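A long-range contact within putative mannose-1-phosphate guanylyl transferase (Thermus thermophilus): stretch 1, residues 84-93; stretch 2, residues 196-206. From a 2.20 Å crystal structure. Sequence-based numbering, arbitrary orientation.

Stretch 1 (84-93) TAGAVLLGVA
Stretch 2, residues 196-206: TMAELFRRHLP

No hydrogen bond or salt bridge joins these two helices, and their axes stay 10.6 Å apart at closest approach. The side chains that meet across the gap are all apolar, and one ring, Phe201, spans much of the gap. Only 255 Å² is buried, both sides summed.

Residues 84-93 are helical throughout, within a longer helix. Residues 196-204 end a helix that begins earlier. The N-to-C directions differ by 134°, with a signed crossing angle of -134°, so the helices run roughly against each other. Val92 CA lies 7.6 Å from Met197 CA; Ala85 CA lies 9.4 Å from Leu205 CA. The backbones are nearer at the Val92-Met197 pair than at Ala85-Leu205.

Phe201 has chi1 -82° (m) and chi2 -12°, and its CA-to-CB bond points toward stretch 1. Leu89 CA sits at the ring edge, 4.0 Å from Phe201 CE2. Leu89 CD1 is also 4.0 Å from Phe201 CE2; this leucine is t, p. Val88 CG1 is 4.2 Å from Phe201 CZ. Ala85 O is 4.3 Å from Phe201 CZ, but it already accepts the backbone hydrogen bond from Leu89 N at 3.0 Å.

Met197 packs where the backbones are nearer. Its chi angles are t, p, p. Met197 CG is 3.8 Å from Val92 CG2 and 4.2 Å from Val88 CG1. Both valines are t and point toward stretch 2, one helical turn apart. At the other end, Ala85 CB is 4.4 Å from Leu205 CD2. Leu205 (t, p) leaves helical geometry with phi/psi -145/65.

Four polar side chains of stretch 2, those of Glu199, Arg202, Arg203 and His204, bond within their own helix. Glu199 OE1 forms a salt bridge with Arg202 NH1 at 2.6 Å. Glu199 OE2 forms another with Arg203 NE at 3.0 Å, whose hydrogen bond is weak. His204 ND1 donates to Leu200 O at 3.2 Å.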

# COMPACT_ATOMS: atom_id res chain seq x y z
N THR A 84 -5.05 -16.72 -29.85
CA THR A 84 -4.30 -17.97 -29.95
C THR A 84 -4.45 -18.61 -31.33
O THR A 84 -3.59 -19.35 -31.80
CB THR A 84 -4.82 -18.93 -28.88
OG1 THR A 84 -6.17 -19.28 -29.18
CG2 THR A 84 -4.78 -18.24 -27.51
N ALA A 85 -5.59 -18.40 -32.02
CA ALA A 85 -5.73 -19.00 -33.34
C ALA A 85 -4.64 -18.51 -34.29
O ALA A 85 -4.16 -19.23 -35.15
CB ALA A 85 -7.10 -18.64 -33.88
N GLY A 86 -4.32 -17.21 -34.10
CA GLY A 86 -3.24 -16.62 -34.88
C GLY A 86 -1.88 -17.19 -34.47
O GLY A 86 -1.05 -17.55 -35.29
N ALA A 87 -1.64 -17.30 -33.17
CA ALA A 87 -0.38 -17.88 -32.69
C ALA A 87 -0.27 -19.33 -33.15
O ALA A 87 0.79 -19.78 -33.57
CB ALA A 87 -0.31 -17.79 -31.17
N VAL A 88 -1.37 -20.08 -33.08
CA VAL A 88 -1.36 -21.48 -33.50
C VAL A 88 -1.04 -21.58 -35.00
O VAL A 88 -0.33 -22.48 -35.43
CB VAL A 88 -2.71 -22.16 -33.19
CG1 VAL A 88 -2.77 -23.52 -33.86
CG2 VAL A 88 -2.87 -22.32 -31.67
N LEU A 89 -1.57 -20.65 -35.78
CA LEU A 89 -1.31 -20.62 -37.22
C LEU A 89 0.20 -20.57 -37.46
O LEU A 89 0.73 -21.35 -38.24
CB LEU A 89 -1.97 -19.39 -37.85
CG LEU A 89 -1.45 -18.98 -39.23
CD1 LEU A 89 -1.78 -20.05 -40.25
CD2 LEU A 89 -2.06 -17.63 -39.63
N LEU A 90 0.87 -19.66 -36.78
CA LEU A 90 2.31 -19.50 -36.94
C LEU A 90 3.06 -20.76 -36.50
O LEU A 90 4.04 -21.18 -37.10
CB LEU A 90 2.76 -18.31 -36.09
CG LEU A 90 2.05 -17.01 -36.47
CD1 LEU A 90 2.67 -15.79 -35.80
CD2 LEU A 90 2.09 -16.74 -37.98
N GLY A 91 2.59 -21.34 -35.39
CA GLY A 91 3.23 -22.55 -34.88
C GLY A 91 3.15 -23.70 -35.88
O GLY A 91 4.07 -24.48 -36.06
N VAL A 92 1.96 -23.81 -36.52
CA VAL A 92 1.77 -24.88 -37.48
C VAL A 92 2.67 -24.69 -38.71
O VAL A 92 3.23 -25.63 -39.25
CB VAL A 92 0.30 -24.88 -37.91
CG1 VAL A 92 0.08 -25.86 -39.05
CG2 VAL A 92 -0.58 -25.29 -36.73
N ALA A 93 2.75 -23.43 -39.16
CA ALA A 93 3.60 -23.14 -40.31
C ALA A 93 5.03 -23.64 -40.09
O ALA A 93 5.66 -24.22 -40.96
CB ALA A 93 3.61 -21.62 -40.53
N THR A 196 -3.25 -32.38 -39.11
CA THR A 196 -4.63 -32.42 -38.62
C THR A 196 -5.18 -31.02 -38.30
O THR A 196 -6.36 -30.74 -38.42
CB THR A 196 -4.77 -33.37 -37.43
OG1 THR A 196 -4.38 -34.69 -37.82
CG2 THR A 196 -6.21 -33.40 -36.91
N MET A 197 -4.28 -30.12 -37.85
CA MET A 197 -4.74 -28.75 -37.61
C MET A 197 -4.93 -28.00 -38.93
O MET A 197 -5.84 -27.19 -39.10
CB MET A 197 -3.73 -28.02 -36.71
CG MET A 197 -4.11 -26.55 -36.42
SD MET A 197 -5.80 -26.34 -35.83
CE MET A 197 -5.57 -26.84 -34.12
N ALA A 198 -4.03 -28.27 -39.89
CA ALA A 198 -4.20 -27.68 -41.21
C ALA A 198 -5.58 -28.01 -41.77
O ALA A 198 -6.29 -27.17 -42.30
CB ALA A 198 -3.11 -28.23 -42.14
N GLU A 199 -5.93 -29.30 -41.66
CA GLU A 199 -7.23 -29.74 -42.16
C GLU A 199 -8.38 -29.10 -41.38
O GLU A 199 -9.44 -28.80 -41.90
CB GLU A 199 -7.30 -31.26 -42.07
CG GLU A 199 -8.59 -31.85 -42.65
CD GLU A 199 -8.86 -31.29 -44.03
OE1 GLU A 199 -7.92 -31.05 -44.77
OE2 GLU A 199 -10.04 -31.16 -44.38
N LEU A 200 -8.15 -28.92 -40.06
CA LEU A 200 -9.18 -28.26 -39.27
C LEU A 200 -9.39 -26.81 -39.70
O LEU A 200 -10.50 -26.29 -39.71
CB LEU A 200 -8.78 -28.31 -37.79
CG LEU A 200 -9.07 -29.68 -37.15
CD1 LEU A 200 -8.61 -29.75 -35.69
CD2 LEU A 200 -10.55 -30.06 -37.13
N PHE A 201 -8.26 -26.13 -40.02
CA PHE A 201 -8.39 -24.76 -40.52
C PHE A 201 -9.26 -24.75 -41.79
O PHE A 201 -10.15 -23.93 -41.97
CB PHE A 201 -6.99 -24.22 -40.88
CG PHE A 201 -6.22 -23.70 -39.68
CD1 PHE A 201 -6.85 -23.50 -38.46
CD2 PHE A 201 -4.87 -23.40 -39.83
CE1 PHE A 201 -6.12 -23.00 -37.38
CE2 PHE A 201 -4.15 -22.91 -38.75
CZ PHE A 201 -4.76 -22.71 -37.52
N ARG A 202 -8.94 -25.70 -42.70
CA ARG A 202 -9.66 -25.79 -43.97
C ARG A 202 -11.17 -25.94 -43.77
O ARG A 202 -11.98 -25.37 -44.49
CB ARG A 202 -9.11 -26.99 -44.74
CG ARG A 202 -10.00 -27.37 -45.92
CD ARG A 202 -9.18 -27.66 -47.19
NE ARG A 202 -9.78 -28.78 -47.93
CZ ARG A 202 -9.15 -29.97 -47.86
NH1 ARG A 202 -8.05 -30.10 -47.14
NH2 ARG A 202 -9.65 -31.02 -48.52
N ARG A 203 -11.55 -26.76 -42.76
CA ARG A 203 -12.97 -27.06 -42.56
C ARG A 203 -13.74 -25.96 -41.80
O ARG A 203 -14.86 -25.62 -42.14
CB ARG A 203 -13.11 -28.37 -41.78
CG ARG A 203 -12.59 -29.60 -42.53
CD ARG A 203 -12.65 -30.86 -41.65
NE ARG A 203 -12.14 -32.02 -42.37
CZ ARG A 203 -11.88 -33.15 -41.67
NH1 ARG A 203 -12.10 -33.20 -40.36
NH2 ARG A 203 -11.41 -34.21 -42.31
N HIS A 204 -13.14 -25.45 -40.69
CA HIS A 204 -13.90 -24.51 -39.85
C HIS A 204 -13.32 -23.08 -39.78
O HIS A 204 -13.89 -22.20 -39.17
CB HIS A 204 -14.05 -25.05 -38.42
CG HIS A 204 -14.25 -26.54 -38.42
ND1 HIS A 204 -13.23 -27.42 -38.42
CD2 HIS A 204 -15.45 -27.24 -38.33
CE1 HIS A 204 -13.80 -28.64 -38.36
NE2 HIS A 204 -15.13 -28.56 -38.30
N LEU A 205 -12.13 -22.87 -40.38
CA LEU A 205 -11.49 -21.55 -40.26
C LEU A 205 -10.73 -21.14 -41.53
O LEU A 205 -9.51 -21.04 -41.57
CB LEU A 205 -10.54 -21.60 -39.06
CG LEU A 205 -10.23 -20.23 -38.45
CD1 LEU A 205 -11.47 -19.42 -38.06
CD2 LEU A 205 -9.41 -20.34 -37.17
N PRO A 206 -11.53 -20.96 -42.61
CA PRO A 206 -11.01 -20.65 -43.95
C PRO A 206 -9.94 -19.56 -43.98
O PRO A 206 -8.97 -19.62 -44.73
CB PRO A 206 -12.23 -20.27 -44.78
CG PRO A 206 -13.40 -21.06 -44.20
CD PRO A 206 -12.98 -21.08 -42.67